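Local coordinates for protein probable serine protease HTRA3 (Homo sapiens, PDB 2P3W) that is probably a serine protease and carries a PDZ domain that binds C-terminal peptide tails, such as a phage-derived ligand, at residues P47-I53 against F96-E101; I10-T14 against V68-Q74. All coordinates share one frame; numbering follows the deposited sequence. Where two conformers were deposited one is given.

Contact 1 of 2, residues P47-I53 against F96-E101; sequences PSQRGGI and FSIAPE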
ATOM      1  N   PRO A  47       9.708   5.545   1.250  1.00 17.15           N
ATOM      2  CA  PRO A  47      10.451   6.664   0.663  1.00 16.80           C
ATOM      3  C   PRO A  47       9.590   7.910   0.426  1.00 15.73           C
ATOM      4  O   PRO A  47      10.051   9.025   0.664  1.00 16.41           O
ATOM      5  CB  PRO A  47      10.960   6.086  -0.639  1.00 18.70           C
ATOM      6  CG  PRO A  47      11.112   4.646  -0.331  1.00 17.20           C
ATOM      7  CD  PRO A  47       9.945   4.303   0.496  1.00 18.89           C
ATOM      8  N   SER A  48       8.362   7.718  -0.053  1.00 16.97           N
ATOM      9  CA  SER A  48       7.477   8.838  -0.353  1.00 16.37           C
ATOM     10  C   SER A  48       7.037   9.589   0.928  1.00 17.35           C
ATOM     11  O   SER A  48       7.056  10.829   0.974  1.00 17.16           O
ATOM     12  CB  SER A  48       6.305   8.393  -1.207  1.00 15.66           C
ATOM     13  OG  SER A  48       6.750   7.902  -2.460  1.00 17.10           O
ATOM     14  N   GLN A  49       6.722   8.847   1.987  1.00 16.52           N
ATOM     15  CA  GLN A  49       6.381   9.485   3.255  1.00 15.99           C
ATOM     16  C   GLN A  49       7.587  10.253   3.825  1.00 18.71           C
ATOM     17  O   GLN A  49       7.494  11.436   4.192  1.00 17.66           O
ATOM     18  CB  GLN A  49       5.848   8.467   4.258  1.00 18.18           C
ATOM     19  CG  GLN A  49       5.398   9.094   5.570  1.00 16.66           C
ATOM     20  CD  GLN A  49       4.220  10.058   5.425  1.00 21.06           C
ATOM     21  OE1 GLN A  49       3.289   9.826   4.641  1.00 21.87           O
ATOM     22  NE2 GLN A  49       4.228  11.128   6.238  1.00 27.46           N
ATOM     23  N   ARG A  50       8.745   9.605   3.846  1.00 18.11           N
ATOM     24  CA  ARG A  50       9.954  10.231   4.393  1.00 14.79           C
ATOM     25  C   ARG A  50      10.366  11.468   3.587  1.00 18.28           C
ATOM     26  O   ARG A  50      10.898  12.446   4.132  1.00 18.85           O
ATOM     27  CB  ARG A  50      11.102   9.228   4.388  1.00 17.93           C
ATOM     28  CG  ARG A  50      10.925   8.059   5.350  1.00 23.53           C
ATOM     29  CD  ARG A  50      12.190   7.162   5.402  1.00 21.98           C
ATOM     30  NE  ARG A  50      12.574   6.432   4.187  1.00 19.61           N
ATOM     31  CZ  ARG A  50      12.140   5.209   3.845  1.00 23.09           C
ATOM     32  NH1 ARG A  50      11.235   4.579   4.587  1.00 25.02           N
ATOM     33  NH2 ARG A  50      12.586   4.616   2.736  1.00 23.39           N
ATOM     34  N   GLY A  51      10.106  11.407   2.284  1.00 17.81           N
ATOM     35  CA  GLY A  51      10.558  12.432   1.346  1.00 17.67           C
ATOM     36  C   GLY A  51       9.641  13.625   1.201  1.00 20.16           C
ATOM     37  O   GLY A  51      10.055  14.642   0.613  1.00 23.27           O
ATOM     38  N   GLY A  52       8.417  13.525   1.728  1.00 18.71           N
ATOM     39  CA  GLY A  52       7.477  14.667   1.772  1.00 20.00           C
ATOM     40  C   GLY A  52       6.298  14.648   0.816  1.00 18.92           C
ATOM     41  O   GLY A  52       5.532  15.619   0.735  1.00 18.76           O
ATOM     42  N   ILE A  53       6.153  13.572   0.069  1.00 16.02           N
ATOM     43  CA  ILE A  53       5.015  13.430  -0.823  1.00 16.85           C
ATOM     44  C   ILE A  53       3.740  13.205   0.015  1.00 19.95           C
ATOM     45  O   ILE A  53       3.778  12.568   1.078  1.00 17.61           O
ATOM     46  CB  ILE A  53       5.292  12.328  -1.848  1.00 20.45           C
ATOM     47  CG1 ILE A  53       6.433  12.822  -2.810  1.00 23.58           C
ATOM     48  CG2 ILE A  53       4.017  11.967  -2.610  1.00 20.25           C
ATOM     49  CD1 ILE A  53       6.908  11.856  -3.809  1.00 31.00           C
ATOM     50  N   PHE A  96      11.156  16.688  -5.409  1.00 15.57           N
ATOM     51  CA  PHE A  96      11.511  15.714  -4.365  1.00 18.13           C
ATOM     52  C   PHE A  96      12.560  14.753  -4.943  1.00 17.38           C
ATOM     53  O   PHE A  96      12.584  14.518  -6.136  1.00 20.71           O
ATOM     54  CB  PHE A  96      10.301  14.893  -3.923  1.00 19.42           C
ATOM     55  CG  PHE A  96       9.203  15.702  -3.290  1.00 20.07           C
ATOM     56  CD1 PHE A  96       9.305  16.120  -1.989  1.00 24.87           C
ATOM     57  CD2 PHE A  96       8.104  16.103  -4.033  1.00 21.35           C
ATOM     58  CE1 PHE A  96       8.309  16.911  -1.400  1.00 25.75           C
ATOM     59  CE2 PHE A  96       7.093  16.876  -3.442  1.00 22.10           C
ATOM     60  CZ  PHE A  96       7.202  17.272  -2.128  1.00 21.81           C
ATOM     61  N   SER A  97      13.463  14.263  -4.092  1.00 18.66           N
ATOM     62  CA  SER A  97      14.381  13.213  -4.518  0.50 16.55           C
ATOM     63  C   SER A  97      14.091  11.991  -3.671  1.00 15.96           C
ATOM     64  O   SER A  97      14.335  11.937  -2.485  1.00 19.79           O
ATOM     65  CB  SER A  97      15.848  13.612  -4.465  0.50 15.11           C
ATOM     66  OG  SER A  97      16.617  12.570  -5.044  0.50 15.69           O
ATOM     67  N   ILE A  98      13.474  11.026  -4.329  1.00 15.65           N
ATOM     68  CA  ILE A  98      12.897   9.868  -3.662  1.00 16.44           C
ATOM     69  C   ILE A  98      13.641   8.639  -4.127  1.00 16.19           C
ATOM     70  O   ILE A  98      13.489   8.211  -5.271  1.00 16.83           O
ATOM     71  CB  ILE A  98      11.381   9.672  -3.995  1.00 17.13           C
ATOM     72  CG1 ILE A  98      10.561  10.952  -3.682  1.00 16.04           C
ATOM     73  CG2 ILE A  98      10.848   8.478  -3.255  1.00 17.17           C
ATOM     74  CD1 ILE A  98      10.625  11.408  -2.235  1.00 16.83           C
ATOM     75  N   ALA A  99      14.468   8.069  -3.250  1.00 16.86           N
ATOM     76  CA  ALA A  99      15.158   6.820  -3.558  1.00 14.39           C
ATOM     77  C   ALA A  99      14.291   5.586  -3.309  1.00 13.74           C
ATOM     78  O   ALA A  99      13.875   5.358  -2.165  1.00 16.62           O
ATOM     79  CB  ALA A  99      16.442   6.722  -2.684  1.00 14.21           C
ATOM     80  N   PRO A 100      14.011   4.780  -4.356  1.00 15.21           N
ATOM     81  CA  PRO A 100      13.248   3.548  -4.090  1.00 15.20           C
ATOM     82  C   PRO A 100      13.947   2.670  -3.065  1.00 16.54           C
ATOM     83  O   PRO A 100      15.145   2.488  -3.136  1.00 16.81           O
ATOM     84  CB  PRO A 100      13.185   2.848  -5.470  1.00 18.21           C
ATOM     85  CG  PRO A 100      13.321   3.978  -6.462  1.00 17.03           C
ATOM     86  CD  PRO A 100      14.281   4.970  -5.796  1.00 15.25           C
ATOM     87  N   GLU A 101      13.192   2.198  -2.088  1.00 16.67           N
ATOM     88  CA  GLU A 101      13.642   1.211  -1.101  1.00 17.20           C
ATOM     89  C   GLU A 101      13.670  -0.167  -1.730  1.00 17.14           C
ATOM     90  O   GLU A 101      12.774  -0.528  -2.476  1.00 18.47           O
ATOM     91  CB  GLU A 101      12.685   1.226   0.086  1.00 18.36           C
ATOM     92  CG  GLU A 101      13.066   0.324   1.234  1.00 22.07           C
ATOM     93  CD  GLU A 101      12.319   0.670   2.547  1.00 29.57           C
ATOM     94  OE1 GLU A 101      11.767   1.809   2.716  1.00 25.29           O
ATOM     95  OE2 GLU A 101      12.258  -0.243   3.412  1.00 32.33           O
TER
HETATM   96  O   HOH W   1      14.409   5.816   0.507  1.00 17.82           O
HETATM   97  O   HOH W   2      12.963  14.417  -1.063  1.00 21.83           O

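Contact 2 of 2, residues I10-T14 against V68-Q74; sequences IRMRT and VDSSELQ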
ATOM      1  N   ILE A  10       3.555   4.694  -2.882  1.00 18.54           N
ATOM      2  CA  ILE A  10       2.320   5.410  -3.186  1.00 17.73           C
ATOM      3  C   ILE A  10       1.359   4.508  -3.923  1.00 18.75           C
ATOM      4  O   ILE A  10       1.801   3.601  -4.651  1.00 18.12           O
ATOM      5  CB  ILE A  10       2.574   6.695  -3.996  1.00 19.99           C
ATOM      6  CG1 ILE A  10       3.175   6.395  -5.353  1.00 20.58           C
ATOM      7  CG2 ILE A  10       3.486   7.677  -3.266  1.00 19.33           C
ATOM      8  CD1 ILE A  10       3.131   7.626  -6.295  1.00 21.89           C
ATOM      9  N   ARG A  11       0.056   4.772  -3.747  1.00 18.69           N
ATOM     10  CA  ARG A  11      -0.971   4.162  -4.589  1.00 17.81           C
ATOM     11  C   ARG A  11      -1.339   5.238  -5.626  1.00 18.04           C
ATOM     12  O   ARG A  11      -1.771   6.328  -5.275  1.00 16.89           O
ATOM     13  CB  ARG A  11      -2.158   3.674  -3.765  1.00 18.97           C
ATOM     14  CG  ARG A  11      -3.230   3.039  -4.655  1.00 23.20           C
ATOM     15  CD  ARG A  11      -3.937   1.878  -4.018  1.00 20.30           C
ATOM     16  NE  ARG A  11      -4.677   2.242  -2.813  1.00 19.62           N
ATOM     17  CZ  ARG A  11      -5.842   2.858  -2.810  1.00 20.91           C
ATOM     18  NH1 ARG A  11      -6.410   3.202  -3.945  1.00 19.55           N
ATOM     19  NH2 ARG A  11      -6.455   3.114  -1.654  1.00 21.51           N
ATOM     20  N   MET A  12      -1.047   4.940  -6.889  1.00 17.09           N
ATOM     21  CA  MET A  12      -1.058   5.928  -7.943  1.00 17.03           C
ATOM     22  C   MET A  12      -2.196   5.680  -8.913  1.00 17.06           C
ATOM     23  O   MET A  12      -2.620   4.533  -9.134  1.00 15.70           O
ATOM     24  CB  MET A  12       0.289   5.909  -8.689  1.00 23.46           C
ATOM     25  CG  MET A  12       0.618   4.599  -9.381  1.00 23.32           C
ATOM     26  SD  MET A  12       2.090   4.621 -10.405  1.00 24.79           S
ATOM     27  CE  MET A  12       2.207   2.926 -10.840  1.00 26.84           C
ATOM     28  N   ARG A  13      -2.711   6.761  -9.487  1.00 15.23           N
ATOM     29  CA  ARG A  13      -3.760   6.718 -10.481  1.00 14.52           C
ATOM     30  C   ARG A  13      -3.389   7.628 -11.658  1.00 19.10           C
ATOM     31  O   ARG A  13      -2.934   8.760 -11.451  1.00 20.22           O
ATOM     32  CB  ARG A  13      -5.059   7.237  -9.857  1.00 17.02           C
ATOM     33  CG  ARG A  13      -5.613   6.348  -8.769  1.00 17.92           C
ATOM     34  CD  ARG A  13      -6.825   6.951  -8.086  1.00 16.58           C
ATOM     35  NE  ARG A  13      -7.954   7.160  -8.995  1.00 16.98           N
ATOM     36  CZ  ARG A  13      -9.059   7.847  -8.699  1.00 23.01           C
ATOM     37  NH1 ARG A  13      -9.205   8.462  -7.523  1.00 23.74           N
ATOM     38  NH2 ARG A  13     -10.038   7.941  -9.594  1.00 21.24           N
ATOM     39  N   THR A  14      -3.571   7.150 -12.888  1.00 19.60           N
ATOM     40  CA  THR A  14      -3.368   7.997 -14.066  1.00 15.16           C
ATOM     41  C   THR A  14      -4.393   9.147 -14.143  1.00 15.49           C
ATOM     42  O   THR A  14      -5.598   8.906 -14.040  1.00 16.36           O
ATOM     43  CB  THR A  14      -3.466   7.156 -15.369  1.00 18.25           C
ATOM     44  OG1 THR A  14      -2.476   6.123 -15.331  1.00 17.97           O
ATOM     45  CG2 THR A  14      -3.255   8.027 -16.594  1.00 21.77           C
ATOM     46  N   VAL A  68       2.714  10.701 -18.239  1.00 22.43           N
ATOM     47  CA  VAL A  68       1.306  10.719 -18.652  1.00 22.50           C
ATOM     48  C   VAL A  68       0.536   9.477 -18.193  1.00 20.08           C
ATOM     49  O   VAL A  68      -0.686   9.497 -18.178  1.00 20.76           O
ATOM     50  CB  VAL A  68       1.155  10.918 -20.175  1.00 25.46           C
ATOM     51  CG1 VAL A  68       1.848  12.219 -20.604  1.00 28.08           C
ATOM     52  CG2 VAL A  68       1.716   9.720 -20.961  1.00 25.05           C
ATOM     53  N   ASP A  69       1.238   8.400 -17.832  1.00 25.42           N
ATOM     54  CA  ASP A  69       0.562   7.128 -17.479  1.00 24.73           C
ATOM     55  C   ASP A  69       1.275   6.430 -16.349  1.00 18.69           C
ATOM     56  O   ASP A  69       2.495   6.443 -16.255  1.00 19.28           O
ATOM     57  CB  ASP A  69       0.505   6.183 -18.689  1.00 27.73           C
ATOM     58  CG  ASP A  69      -0.425   4.997 -18.463  1.00 30.09           C
ATOM     59  OD1 ASP A  69       0.037   3.890 -18.089  1.00 31.21           O
ATOM     60  OD2 ASP A  69      -1.642   5.179 -18.623  1.00 37.44           O
ATOM     61  N   SER A  70       0.507   5.826 -15.455  1.00 16.31           N
ATOM     62  CA  SER A  70       1.097   5.164 -14.287  1.00 18.25           C
ATOM     63  C   SER A  70       2.171   4.118 -14.656  1.00 17.28           C
ATOM     64  O   SER A  70       3.176   3.972 -13.933  1.00 18.76           O
ATOM     65  CB  SER A  70      -0.000   4.564 -13.417  1.00 21.13           C
ATOM     66  OG  SER A  70      -0.688   3.540 -14.105  1.00 34.32           O
ATOM     67  N   SER A  71       2.004   3.424 -15.775  1.00 18.42           N
ATOM     68  CA  SER A  71       2.993   2.423 -16.205  1.00 16.15           C
ATOM     69  C   SER A  71       4.400   3.009 -16.343  1.00 15.50           C
ATOM     70  O   SER A  71       5.414   2.298 -16.139  1.00 20.01           O
ATOM     71  CB  SER A  71       2.563   1.782 -17.527  1.00 21.97           C
ATOM     72  OG  SER A  71       2.534   2.732 -18.587  1.00 24.57           O
ATOM     73  N   GLU A  72       4.479   4.293 -16.701  1.00 16.27           N
ATOM     74  CA  GLU A  72       5.772   4.958 -16.864  1.00 19.64           C
ATOM     75  C   GLU A  72       6.429   5.149 -15.514  1.00 18.45           C
ATOM     76  O   GLU A  72       7.643   5.012 -15.394  1.00 19.55           O
ATOM     77  CB  GLU A  72       5.610   6.320 -17.550  1.00 16.98           C
ATOM     78  CG  GLU A  72       5.090   6.220 -18.976  1.00 24.29           C
ATOM     79  CD  GLU A  72       4.652   7.547 -19.553  1.00 23.52           C
ATOM     80  OE1 GLU A  72       4.271   8.459 -18.801  1.00 24.36           O
ATOM     81  OE2 GLU A  72       4.666   7.667 -20.788  1.00 27.91           O
ATOM     82  N   LEU A  73       5.646   5.457 -14.478  1.00 17.74           N
ATOM     83  CA  LEU A  73       6.232   5.637 -13.146  1.00 19.38           C
ATOM     84  C   LEU A  73       6.649   4.269 -12.571  1.00 17.01           C
ATOM     85  O   LEU A  73       7.715   4.112 -11.948  1.00 16.48           O
ATOM     86  CB  LEU A  73       5.269   6.357 -12.209  1.00 17.76           C
ATOM     87  CG  LEU A  73       5.826   6.619 -10.800  1.00 16.29           C
ATOM     88  CD1 LEU A  73       7.155   7.427 -10.804  1.00 20.68           C
ATOM     89  CD2 LEU A  73       4.733   7.324 -10.013  1.00 21.68           C
ATOM     90  N   GLN A  74       5.802   3.273 -12.764  1.00 17.81           N
ATOM     91  CA  GLN A  74       6.183   1.898 -12.406  1.00 19.01           C
ATOM     92  C   GLN A  74       7.556   1.529 -13.012  1.00 18.06           C
ATOM     93  O   GLN A  74       8.428   0.984 -12.321  1.00 18.06           O
ATOM     94  CB  GLN A  74       5.117   0.915 -12.887  1.00 19.94           C
ATOM     95  CG  GLN A  74       5.300  -0.465 -12.302  1.00 27.03           C
ATOM     96  CD  GLN A  74       4.312  -1.477 -12.831  1.00 31.71           C
ATOM     97  OE1 GLN A  74       3.246  -1.118 -13.350  1.00 41.81           O
ATOM     98  NE2 GLN A  74       4.662  -2.760 -12.716  1.00 32.14           N
TER
HETATM   99  O   HOH W   3      -2.503   3.077 -11.811  1.00 31.84           O
HETATM  100  O   HOH W   4      -3.506   3.940 -16.333  1.00 37.44           O

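Contact 1 of 2, residues P47-I53 against F96-E101
Pro47 and Ile98 meet where the short helix 47-51 of the PDZ fold lies against strand 92-103. The helix and strand segments run at 145° to each other, so they are roughly antiparallel. Ile98 points at the helix and meets it with both branches, CG2 on one and CG1-CD1 on the other. Its CG2 sits against Pro47 CB at 3.5 Å. Its CD1 comes within 3.7 Å of Gly51 CA, a close approach made possible by the lack of a side chain there. Its CG1 lies 3.8 Å from CD1 of Ile53, a residue just after the helix.

Ile53 also serves the Phe96 ring. Its CG1 lies over one face, 4.1 Å from the ring centroid, in a CH-pi contact. The carbonyls of Gly51 and Gly52 approach the same ring obliquely, with Gly51 O at 3.1 Å from Phe96 CD1. Gly52 has positive phi and closes the helix with a Schellman motif, which turns the chain toward Ile53. Leu85 and Val87 of strand 83-89 pack beside Ile53 and Phe96 respectively.

At the other end, a salt bridge joins Arg50 NH2 to Glu101 OE1 at 2.9 Å. The Arg50 chain bends at chi3 (-65°) and carries the guanidinium over Pro47 N. Glu101 crosses it at about a right angle and puts OE1 at the guanidinium edge, with the two planes 46° apart. Arg50 NH2 meets OE1 on its anti side, but well out of the carboxylate plane. Beside this bridge a water accepts from Arg50 NH2 at 3.1 Å and donates to Ala99 O at 2.8 Å.

Contact 2 of 2, residues I10-T14 against V68-Q74
Thr14 OG1 accepts a hydrogen bond from Ser70 N, 3.0 Å long and nearly straight at 163°. It ties strand 10-14 to the start of helix 70-79, the two walls of the PDZ peptide-binding groove. Thr14 CG2 lies next to Val68 O.

Deeper in, Met12 reaches across from the strand. Its CG stands between backbone N and carbonyl carbon (chi1 62°), and the rest of the chain is extended. This lays SD alongside Ser70 CB at 3.7 Å and Leu73 CD2 at 3.8 Å. Its CE comes to 3.4 Å from Ser70 O. Ile10 CD1 meets Leu73 CD2 at 4.1 Å, the two side chains crossing at about a right angle.

A strand of the second subunit, consistent with its phage-derived tail, pairs antiparallel with Arg11 and Met12. Val112 of that subunit packs on Ile10, and its Arg110 hydrogen-bonds Gln74 OE1.

Water molecules bridge the groove walls at Met12 O and Ser70 OG, and at Thr14 OG1 and Asp69 OD2. Behind this shell, a capping box sets the helix start. Asp69 N donates to Glu72 OE1, which also takes Val68 N at 2.8 Å. At the N-cap, Asp69 OD1 accepts from Ser71 N at 3.1 Å and from Ser71 OG at 2.8 Å, the two donors arriving from opposite faces of the carboxylate plane.

Contacts 1 and 2 lie in the same PDZ domain, with centres about 15 Å apart. Their segments alternate along the chain: 10-14, 47-53, 68-74, 96-101. They touch where Ser48 OG packs at 3.4 Å from Ile10 CG2. Contact 2 joins the strand and helix that wall the groove, and contact 1 probably lies near the end that takes the ligand's carboxylate. Ser48 OG is hydrogen-bonded to Ile8 O, and Pro47 and Glu101 pack on Phe7. Phe7 and Ile8 lead into strand 10-14 and probably belong to the carboxylate-binding loop of PDZ domains. The second subunit reaches contact 2 but does not touch the segments of contact 1.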